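Long-range contacts in diacylglycerol O-acyltransferase (Marinobacter hydrocarbonoclasticus, PDB 6CHJ), which probably transfers acyl groups from acyl-CoA to diacylglycerol, giving triacylglycerols, and acts as a wax ester synthase: residues Q27-P32 against F128-K133; H75-H80 against R110-W115; H81-A86 against E116-E121. One frame throughout, in Å; residues are numbered along the deposited sequence.

Contact 1 (Q27-P32 against F128-K133)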
loop_
_atom_site.group_PDB
_atom_site.type_symbol
_atom_site.label_atom_id
_atom_site.label_comp_id
_atom_site.label_asym_id
_atom_site.label_seq_id
_atom_site.Cartn_x
_atom_site.Cartn_y
_atom_site.Cartn_z
ATOM N N GLN B 27 1.696 18.446 -1.625
ATOM C CA GLN B 27 1.998 19.820 -1.241
ATOM C C GLN B 27 3.438 19.915 -0.764
ATOM O O GLN B 27 3.869 19.136 0.090
ATOM C CB GLN B 27 1.060 20.286 -0.133
ATOM C CG GLN B 27 -0.332 20.588 -0.626
ATOM C CD GLN B 27 -1.256 20.828 0.514
ATOM O OE1 GLN B 27 -1.021 20.322 1.614
ATOM N NE2 GLN B 27 -2.304 21.613 0.288
ATOM N N LEU B 28 4.174 20.868 -1.307
ATOM C CA LEU B 28 5.567 21.089 -0.962
ATOM C C LEU B 28 5.688 22.426 -0.244
ATOM O O LEU B 28 5.176 23.437 -0.733
ATOM C CB LEU B 28 6.416 21.068 -2.224
ATOM C CG LEU B 28 7.878 21.449 -2.103
ATOM C CD1 LEU B 28 8.670 20.286 -1.490
ATOM C CD2 LEU B 28 8.386 21.822 -3.490
ATOM N N PHE B 29 6.331 22.428 0.927
ATOM C CA PHE B 29 6.497 23.638 1.718
ATOM C C PHE B 29 7.969 23.920 1.969
ATOM O O PHE B 29 8.829 23.047 1.841
ATOM C CB PHE B 29 5.819 23.568 3.081
ATOM C CG PHE B 29 4.367 23.238 3.044
ATOM C CD1 PHE B 29 3.416 24.243 3.037
ATOM C CD2 PHE B 29 3.947 21.922 3.104
ATOM C CE1 PHE B 29 2.048 23.944 3.046
ATOM C CE2 PHE B 29 2.599 21.616 3.106
ATOM C CZ PHE B 29 1.644 22.636 3.072
ATOM N N SER B 30 8.246 25.162 2.342
ATOM C CA SER B 30 9.549 25.529 2.866
ATOM C C SER B 30 9.464 25.628 4.384
ATOM O O SER B 30 8.382 25.858 4.945
ATOM C CB SER B 30 10.033 26.845 2.259
ATOM O OG SER B 30 10.630 26.608 0.999
ATOM N N PHE B 31 10.599 25.404 5.047
ATOM C CA PHE B 31 10.669 25.671 6.478
ATOM C C PHE B 31 10.219 27.107 6.742
ATOM O O PHE B 31 10.664 28.026 6.035
ATOM C CB PHE B 31 12.091 25.497 7.021
ATOM C CG PHE B 31 12.492 24.073 7.307
ATOM C CD1 PHE B 31 11.827 23.000 6.715
ATOM C CD2 PHE B 31 13.573 23.808 8.156
ATOM C CE1 PHE B 31 12.229 21.692 6.961
ATOM C CE2 PHE B 31 13.975 22.500 8.408
ATOM C CZ PHE B 31 13.296 21.441 7.812
ATOM N N PRO B 32 9.358 27.350 7.731
ATOM C CA PRO B 32 9.044 28.742 8.083
ATOM C C PRO B 32 10.320 29.450 8.517
ATOM O O PRO B 32 11.236 28.831 9.068
ATOM C CB PRO B 32 8.036 28.619 9.236
ATOM C CG PRO B 32 7.623 27.149 9.268
ATOM C CD PRO B 32 8.792 26.390 8.693
ATOM N N PHE B 128 9.693 20.510 3.485
ATOM C CA PHE B 128 8.982 19.285 3.806
ATOM C C PHE B 128 7.780 19.149 2.867
ATOM O O PHE B 128 7.474 20.058 2.087
ATOM C CB PHE B 128 8.570 19.262 5.281
ATOM C CG PHE B 128 7.537 20.281 5.650
ATOM C CD1 PHE B 128 6.215 19.904 5.816
ATOM C CD2 PHE B 128 7.895 21.595 5.880
ATOM C CE1 PHE B 128 5.248 20.819 6.162
ATOM C CE2 PHE B 128 6.937 22.527 6.238
ATOM C CZ PHE B 128 5.607 22.133 6.384
ATOM N N ALA B 129 7.092 18.000 2.946
ATOM C CA ALA B 129 6.005 17.699 2.019
ATOM C C ALA B 129 4.808 17.099 2.748
ATOM O O ALA B 129 4.948 16.420 3.767
ATOM C CB ALA B 129 6.446 16.736 0.904
ATOM N N LEU B 130 3.622 17.351 2.209
ATOM C CA LEU B 130 2.418 16.644 2.620
ATOM C C LEU B 130 1.918 15.859 1.420
ATOM O O LEU B 130 1.644 16.447 0.366
ATOM C CB LEU B 130 1.322 17.588 3.117
ATOM C CG LEU B 130 1.290 18.079 4.556
ATOM C CD1 LEU B 130 -0.118 18.561 4.855
ATOM C CD2 LEU B 130 1.770 17.020 5.581
ATOM N N TYR B 131 1.794 14.542 1.580
ATOM C CA TYR B 131 1.086 13.712 0.616
ATOM C C TYR B 131 -0.210 13.244 1.249
ATOM O O TYR B 131 -0.184 12.466 2.210
ATOM C CB TYR B 131 1.907 12.518 0.141
ATOM C CG TYR B 131 1.029 11.543 -0.634
ATOM C CD1 TYR B 131 0.586 11.841 -1.937
ATOM C CD2 TYR B 131 0.593 10.366 -0.040
ATOM C CE1 TYR B 131 -0.240 10.971 -2.629
ATOM C CE2 TYR B 131 -0.243 9.490 -0.711
ATOM C CZ TYR B 131 -0.654 9.787 -2.003
ATOM O OH TYR B 131 -1.459 8.878 -2.621
ATOM N N THR B 132 -1.331 13.674 0.675
ATOM C CA THR B 132 -2.667 13.369 1.166
ATOM C C THR B 132 -3.381 12.448 0.188
ATOM O O THR B 132 -3.324 12.662 -1.020
ATOM C CB THR B 132 -3.474 14.655 1.355
ATOM O OG1 THR B 132 -2.740 15.539 2.207
ATOM C CG2 THR B 132 -4.828 14.377 1.978
ATOM N N LYS B 133 -4.064 11.434 0.714
ATOM C CA LYS B 133 -4.731 10.414 -0.093
ATOM C C LYS B 133 -6.157 10.298 0.416
ATOM O O LYS B 133 -6.362 10.000 1.598
ATOM C CB LYS B 133 -3.998 9.063 0.032
ATOM C CG LYS B 133 -4.601 7.902 -0.744
ATOM C CD LYS B 133 -4.143 6.529 -0.250
ATOM C CE LYS B 133 -2.625 6.392 -0.152
ATOM N NZ LYS B 133 -2.206 5.054 -0.693
HETATM O O HOH W 1 -0.808 17.158 0.749
#

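Contact 2 (H75-H80 against R110-W115)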
loop_
_atom_site.group_PDB
_atom_site.type_symbol
_atom_site.label_atom_id
_atom_site.label_comp_id
_atom_site.label_asym_id
_atom_site.label_seq_id
_atom_site.Cartn_x
_atom_site.Cartn_y
_atom_site.Cartn_z
ATOM N N HIS B 75 -14.354 4.847 16.827
ATOM C CA HIS B 75 -12.976 4.610 17.261
ATOM C C HIS B 75 -12.030 4.813 16.077
ATOM O O HIS B 75 -11.630 3.848 15.414
ATOM C CB HIS B 75 -12.818 3.174 17.889
ATOM C CG HIS B 75 -14.052 2.658 18.567
ATOM N ND1 HIS B 75 -15.134 2.162 17.869
ATOM C CD2 HIS B 75 -14.372 2.553 19.879
ATOM C CE1 HIS B 75 -16.069 1.782 18.720
ATOM N NE2 HIS B 75 -15.632 2.008 19.945
ATOM N N LEU B 76 -11.654 6.073 15.826
ATOM C CA LEU B 76 -10.655 6.369 14.806
ATOM C C LEU B 76 -9.266 6.428 15.433
ATOM O O LEU B 76 -9.066 7.032 16.494
ATOM C CB LEU B 76 -10.963 7.682 14.073
ATOM C CG LEU B 76 -9.928 8.127 13.025
ATOM C CD1 LEU B 76 -10.587 8.807 11.831
ATOM C CD2 LEU B 76 -8.881 9.064 13.605
ATOM N N ASP B 77 -8.308 5.807 14.760
ATOM C CA ASP B 77 -6.935 5.677 15.238
ATOM C C ASP B 77 -6.065 6.633 14.419
ATOM O O ASP B 77 -5.649 6.309 13.295
ATOM C CB ASP B 77 -6.513 4.215 15.112
ATOM C CG ASP B 77 -5.051 3.966 15.453
ATOM O OD1 ASP B 77 -4.240 4.910 15.507
ATOM O OD2 ASP B 77 -4.708 2.776 15.639
ATOM N N LEU B 78 -5.772 7.807 14.997
ATOM C CA LEU B 78 -5.129 8.848 14.203
ATOM C C LEU B 78 -3.761 8.411 13.717
ATOM O O LEU B 78 -3.292 8.902 12.685
ATOM C CB LEU B 78 -5.030 10.187 14.971
ATOM C CG LEU B 78 -4.340 11.276 14.132
ATOM C CD1 LEU B 78 -5.296 11.743 13.047
ATOM C CD2 LEU B 78 -3.852 12.457 14.937
ATOM N N GLU B 79 -3.100 7.502 14.416
ATOM C CA GLU B 79 -1.797 7.110 13.899
ATOM C C GLU B 79 -1.907 6.067 12.796
ATOM O O GLU B 79 -0.883 5.710 12.182
ATOM C CB GLU B 79 -0.880 6.613 15.015
ATOM C CG GLU B 79 0.623 6.802 14.716
ATOM C CD GLU B 79 1.002 8.116 13.978
ATOM O OE1 GLU B 79 0.305 9.159 14.120
ATOM O OE2 GLU B 79 2.040 8.107 13.263
ATOM N N HIS B 80 -3.121 5.586 12.519
ATOM C CA HIS B 80 -3.317 4.907 11.245
ATOM C C HIS B 80 -3.418 5.900 10.088
ATOM O O HIS B 80 -2.821 5.678 9.030
ATOM C CB HIS B 80 -4.569 4.027 11.277
ATOM C CG HIS B 80 -4.895 3.430 9.951
ATOM N ND1 HIS B 80 -4.231 2.325 9.454
ATOM C CD2 HIS B 80 -5.776 3.812 8.997
ATOM C CE1 HIS B 80 -4.705 2.049 8.249
ATOM N NE2 HIS B 80 -5.637 2.937 7.948
ATOM N N ARG B 110 -10.949 -0.292 3.497
ATOM C CA ARG B 110 -12.338 0.169 3.479
ATOM C C ARG B 110 -12.995 0.173 4.854
ATOM O O ARG B 110 -14.047 0.802 5.019
ATOM C CB ARG B 110 -13.165 -0.685 2.523
ATOM C CG ARG B 110 -13.233 -0.094 1.129
ATOM C CD ARG B 110 -14.109 -0.907 0.208
ATOM N NE ARG B 110 -13.789 -0.559 -1.164
ATOM C CZ ARG B 110 -14.376 -1.060 -2.239
ATOM N NH1 ARG B 110 -15.342 -1.968 -2.121
ATOM N NH2 ARG B 110 -13.992 -0.629 -3.440
ATOM N N GLU B 111 -12.407 -0.502 5.840
ATOM C CA GLU B 111 -13.002 -0.596 7.162
ATOM C C GLU B 111 -12.746 0.639 8.031
ATOM O O GLU B 111 -13.301 0.725 9.137
ATOM C CB GLU B 111 -12.499 -1.866 7.856
ATOM C CG GLU B 111 -13.144 -3.167 7.328
ATOM C CD GLU B 111 -14.260 -3.691 8.239
ATOM O OE1 GLU B 111 -14.062 -4.723 8.925
ATOM O OE2 GLU B 111 -15.338 -3.063 8.278
ATOM N N ARG B 112 -11.946 1.594 7.571
ATOM C CA ARG B 112 -11.736 2.853 8.266
ATOM C C ARG B 112 -12.016 4.005 7.323
ATOM O O ARG B 112 -12.023 3.825 6.101
ATOM C CB ARG B 112 -10.307 2.947 8.806
ATOM C CG ARG B 112 -9.832 1.646 9.379
ATOM C CD ARG B 112 -8.471 1.828 9.946
ATOM N NE ARG B 112 -8.568 2.122 11.370
ATOM C CZ ARG B 112 -7.916 1.448 12.304
ATOM N NH1 ARG B 112 -7.111 0.448 11.967
ATOM N NH2 ARG B 112 -8.071 1.780 13.571
ATOM N N PRO B 113 -12.298 5.196 7.856
ATOM C CA PRO B 113 -12.430 6.373 6.989
ATOM C C PRO B 113 -11.251 6.442 6.033
ATOM O O PRO B 113 -10.105 6.191 6.411
ATOM C CB PRO B 113 -12.442 7.551 7.975
ATOM C CG PRO B 113 -12.051 6.956 9.308
ATOM C CD PRO B 113 -12.468 5.540 9.275
ATOM N N MET B 114 -11.539 6.714 4.771
ATOM C CA MET B 114 -10.574 6.423 3.721
ATOM C C MET B 114 -9.764 7.670 3.369
ATOM O O MET B 114 -9.843 8.231 2.273
ATOM C CB MET B 114 -11.291 5.828 2.521
ATOM C CG MET B 114 -12.102 4.592 2.902
ATOM S SD MET B 114 -12.728 3.665 1.493
ATOM C CE MET B 114 -14.490 4.050 1.564
ATOM N N TRP B 115 -8.931 8.082 4.325
ATOM C CA TRP B 115 -8.006 9.170 4.066
ATOM C C TRP B 115 -6.686 8.882 4.761
ATOM O O TRP B 115 -6.646 8.201 5.783
ATOM C CB TRP B 115 -8.573 10.510 4.522
ATOM C CG TRP B 115 -8.847 10.595 5.988
ATOM C CD1 TRP B 115 -10.011 10.267 6.625
ATOM C CD2 TRP B 115 -7.950 11.059 7.005
ATOM N NE1 TRP B 115 -9.890 10.488 7.973
ATOM C CE2 TRP B 115 -8.635 10.975 8.233
ATOM C CE3 TRP B 115 -6.633 11.527 6.998
ATOM C CZ2 TRP B 115 -8.047 11.351 9.444
ATOM C CZ3 TRP B 115 -6.052 11.906 8.199
ATOM C CH2 TRP B 115 -6.760 11.819 9.401
HETATM O O HOH W 2 -6.303 0.873 15.123
#

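Contact 3 (H81-A86 against E116-E121)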
loop_
_atom_site.group_PDB
_atom_site.type_symbol
_atom_site.label_atom_id
_atom_site.label_comp_id
_atom_site.label_asym_id
_atom_site.label_seq_id
_atom_site.Cartn_x
_atom_site.Cartn_y
_atom_site.Cartn_z
ATOM N N HIS B 81 -4.168 6.998 10.263
ATOM C CA HIS B 81 -4.412 7.921 9.157
ATOM C C HIS B 81 -3.278 8.938 8.967
ATOM O O HIS B 81 -3.014 9.361 7.836
ATOM C CB HIS B 81 -5.747 8.647 9.366
ATOM C CG HIS B 81 -6.936 7.739 9.436
ATOM N ND1 HIS B 81 -7.312 7.086 10.592
ATOM C CD2 HIS B 81 -7.852 7.395 8.499
ATOM C CE1 HIS B 81 -8.402 6.373 10.360
ATOM N NE2 HIS B 81 -8.752 6.543 9.099
ATOM N N PHE B 82 -2.593 9.338 10.033
ATOM C CA PHE B 82 -1.509 10.311 9.952
ATOM C C PHE B 82 -0.161 9.617 10.078
ATOM O O PHE B 82 0.047 8.829 11.002
ATOM C CB PHE B 82 -1.638 11.375 11.037
ATOM C CG PHE B 82 -0.457 12.288 11.108
ATOM C CD1 PHE B 82 -0.073 13.021 9.991
ATOM C CD2 PHE B 82 0.284 12.404 12.276
ATOM C CE1 PHE B 82 1.020 13.862 10.038
ATOM C CE2 PHE B 82 1.372 13.241 12.341
ATOM C CZ PHE B 82 1.748 13.972 11.213
ATOM N N ARG B 83 0.769 9.930 9.172
ATOM C CA ARG B 83 2.020 9.190 9.110
ATOM C C ARG B 83 3.186 10.132 8.886
ATOM O O ARG B 83 3.105 11.069 8.083
ATOM C CB ARG B 83 1.987 8.129 8.008
ATOM C CG ARG B 83 0.888 7.130 8.252
ATOM C CD ARG B 83 1.030 5.882 7.461
ATOM N NE ARG B 83 -0.247 5.173 7.470
ATOM C CZ ARG B 83 -0.600 4.282 6.558
ATOM N NH1 ARG B 83 0.237 3.997 5.573
ATOM N NH2 ARG B 83 -1.786 3.688 6.619
ATOM N N PHE B 84 4.270 9.854 9.592
ATOM C CA PHE B 84 5.501 10.616 9.553
ATOM C C PHE B 84 6.536 9.724 8.888
ATOM O O PHE B 84 6.876 8.658 9.416
ATOM C CB PHE B 84 5.920 11.022 10.967
ATOM C CG PHE B 84 7.133 11.917 11.030
ATOM C CD1 PHE B 84 7.473 12.742 9.962
ATOM C CD2 PHE B 84 7.930 11.935 12.171
ATOM C CE1 PHE B 84 8.591 13.560 10.028
ATOM C CE2 PHE B 84 9.052 12.760 12.256
ATOM C CZ PHE B 84 9.383 13.574 11.183
ATOM N N GLU B 85 7.019 10.149 7.719
ATOM C CA GLU B 85 7.946 9.359 6.930
ATOM C C GLU B 85 9.058 10.272 6.442
ATOM O O GLU B 85 9.000 11.499 6.588
ATOM C CB GLU B 85 7.241 8.673 5.742
ATOM C CG GLU B 85 6.463 7.407 6.100
ATOM C CD GLU B 85 5.031 7.419 5.555
ATOM O OE1 GLU B 85 4.626 8.432 4.948
ATOM O OE2 GLU B 85 4.307 6.416 5.740
ATOM N N ALA B 86 10.065 9.660 5.832
ATOM C CA ALA B 86 11.295 10.344 5.506
ATOM C C ALA B 86 11.786 9.858 4.159
ATOM O O ALA B 86 11.568 8.702 3.783
ATOM C CB ALA B 86 12.378 10.085 6.561
ATOM N N GLU B 116 -5.602 9.376 4.173
ATOM C CA GLU B 116 -4.296 9.364 4.813
ATOM C C GLU B 116 -3.630 10.706 4.565
ATOM O O GLU B 116 -3.785 11.288 3.484
ATOM C CB GLU B 116 -3.398 8.257 4.273
ATOM C CG GLU B 116 -3.877 6.852 4.560
ATOM C CD GLU B 116 -3.259 5.817 3.631
ATOM O OE1 GLU B 116 -2.164 6.059 3.068
ATOM O OE2 GLU B 116 -3.887 4.753 3.452
ATOM N N VAL B 117 -2.890 11.190 5.557
ATOM C CA VAL B 117 -1.967 12.307 5.381
ATOM C C VAL B 117 -0.561 11.813 5.704
ATOM O O VAL B 117 -0.329 11.228 6.770
ATOM C CB VAL B 117 -2.331 13.510 6.270
ATOM C CG1 VAL B 117 -1.390 14.660 5.993
ATOM C CG2 VAL B 117 -3.781 13.914 6.077
ATOM N N HIS B 118 0.372 12.063 4.794
ATOM C CA HIS B 118 1.755 11.631 4.926
ATOM C C HIS B 118 2.637 12.875 5.009
ATOM O O HIS B 118 2.820 13.587 4.014
ATOM C CB HIS B 118 2.152 10.742 3.744
ATOM C CG HIS B 118 1.459 9.410 3.717
ATOM N ND1 HIS B 118 2.146 8.214 3.772
ATOM C CD2 HIS B 118 0.143 9.086 3.632
ATOM C CE1 HIS B 118 1.285 7.212 3.731
ATOM N NE2 HIS B 118 0.063 7.714 3.646
ATOM N N LEU B 119 3.190 13.132 6.193
ATOM C CA LEU B 119 4.179 14.183 6.374
ATOM C C LEU B 119 5.564 13.600 6.110
ATOM O O LEU B 119 6.019 12.706 6.831
ATOM C CB LEU B 119 4.073 14.781 7.777
ATOM C CG LEU B 119 5.141 15.770 8.266
ATOM C CD1 LEU B 119 5.131 16.995 7.377
ATOM C CD2 LEU B 119 4.916 16.150 9.752
ATOM N N ILE B 120 6.239 14.125 5.091
ATOM C CA ILE B 120 7.525 13.615 4.622
ATOM C C ILE B 120 8.621 14.596 5.029
ATOM O O ILE B 120 8.566 15.785 4.678
ATOM C CB ILE B 120 7.528 13.407 3.098
ATOM C CG1 ILE B 120 6.312 12.566 2.643
ATOM C CG2 ILE B 120 8.855 12.791 2.651
ATOM C CD1 ILE B 120 5.843 12.889 1.223
ATOM N N GLU B 121 9.622 14.096 5.753
ATOM C CA GLU B 121 10.835 14.814 6.121
ATOM C C GLU B 121 11.976 14.280 5.267
ATOM O O GLU B 121 11.778 13.443 4.383
ATOM C CB GLU B 121 11.140 14.677 7.629
ATOM C CG GLU B 121 11.826 13.350 8.053
ATOM C CD GLU B 121 12.600 13.444 9.400
ATOM O OE1 GLU B 121 12.291 14.330 10.224
ATOM O OE2 GLU B 121 13.509 12.608 9.643
#

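Contact 1 (Q27-P32 against F128-K133)
Phe29 sets its CB over one face of the Phe128 ring, 3.8 Å from CB to the ring centroid, while its ring is slid off to the side of the same neighbour. The two planes are only 16° apart, yet the rings scarcely overlap; ring to ring they come nearest at Phe29 CD2 and Phe128 CE1, 3.5 Å. Phe128 takes the crowded rotamer, CG between the backbone N and the carbonyl carbon (chi1 67°). Leu130 CG closes on the edge of the Phe29 ring at CE2 (4.0 Å), while Val40 and Leu43 of helix 39-49 also pack on Phe128. An alanine at Phe128 removes the ring under Phe29 CB and would probably loosen the packing of the sheet on that helix. Beneath these side chains the backbones exchange two pairs of bonds. Gln27 N to Leu130 O and Leu130 N to Gln27 O are both 2.8 Å, whereas Phe128 N reaches Phe29 O from above the carbonyl plane at 3.1 Å. Gln27 NE2 is held elsewhere, by Ala148 O. This is an antiparallel strand pair inside a mixed sheet that also takes in strand 393-401, as expected of the CoA-dependent acyltransferase fold.

Contact 2 (H75-H80 against R110-W115)
The carbonyl oxygen of Asp77 is gripped by two donors: His80 N at 2.7 Å and, from just beyond, His81 ND1. The side chain of the same residue works alongside it. With CG anti to the backbone N (chi1 174°), OD1 turns back over the first turn and receives two weak bonds, from Glu79 N and from His80 N. Asp77 is thus the N-cap of helix 78-81, accepting, weakly, from the amides of its first turn. The second carboxylate oxygen looks to Arg112 through a water: the water donates to Asp77 OD2 and accepts from Arg112 NH2, which lies 4.1 Å from Asp77 OD2. Asp77 OD2 lies well out of the guanidinium plane, so directly only the charges attract, and it is Asp77 CB that lies closest to Arg112 NH2, at 3.3 Å.

Arg112 bends at chi3 (94°) to lay its guanidinium flat against His80, a stack with 20° between the planes. Arg112 CD sits over one face of the imidazole, 3.5 Å from His80 CD2. The neighbouring positive charge would be expected to disfavour protonation of this ring. A helix N-terminus is in this way joined to the loop that leads from helix 93-105 into strand 115-121, at the interface with the second subunit: Arg430 of the second subunit packs on Arg112, and Ser238 of that subunit packs on His80.

On the apolar side, Leu76 CD1 meets Pro113 CG at 3.5 Å and approaches the Trp115 indole obliquely. Leu78, its CG also anti to the backbone N, brings CD1 to the rim of that indole, 3.9 Å from Trp115 CH2. The indole itself stacks on His81, and its NE1 bonds to Phe57 O.

Contact 3 (H81-A86 against E116-E121)
Strands 82-86 and 115-121 run parallel as the two strands of a beta-alpha-beta crossover whose connecting helix is 93-105, and their side chains alternate between two faces. On the face of Arg83, Glu85, His118 and Ile120, the His118 imidazole lies between two carboxylates. His118 NE2 donates to Glu116 OE1 at 2.8 Å, the acceptor offering its anti lone pair within 9° of the ring plane. His118 ND1 donates to Glu85 OE1, also at 2.8 Å, but here the syn lone pair is used and the oxygen lies 22° out of the plane; Glu85 bends at chi2 to get there. Two N-H donors and two acid partners would be consistent with an imidazolium. Arg83 extends beside His118, its CB over one face of the imidazole, and stacks its guanidinium on the Glu116 carboxylate, Arg83 NH2 to Glu116 OE2 being a long 3.9 Å salt bridge with no N-H aimed at the oxygen. Arg83 NE bonds to His80 O.

On the other face, Phe82 and Phe84 lie side by side with Leu119 and pack against helix 39-49; Phe82 CE1 is 3.9 Å from Leu119 CB. Five backbone hydrogen bonds tie the strands together. Glu121, whose OE2 bonds to Thr89 of the second subunit, stands its carboxylate 85° to the Phe84 ring and brings OE1 within 3.2 Å of Phe84 CZ.

Contacts 1 and 3 are successive parts of one sheet, their centres about 10 Å apart, joined where strands 115-121 and 127-135 neighbour each other: Tyr131 O lies 2.7 Å from His118 N and Lys133 O lies 2.8 Å from Glu116 N, both probable hydrogen bonds. Contact 2 lies at the end of contact 3 where the parallel strands begin, about 14 Å away between centres, and His81 is shared between them, its NE2 3.0 Å from Pro113 O in a weak hydrogen bond. Contacts 2 and 3 both reach the second subunit, whereas contact 1, its centre about 21 Å from that of contact 2, does not. Strand 127-135 of contact 1 runs into the HHxxxDG sequence characteristic of this acyltransferase family, where catalysis probably takes place.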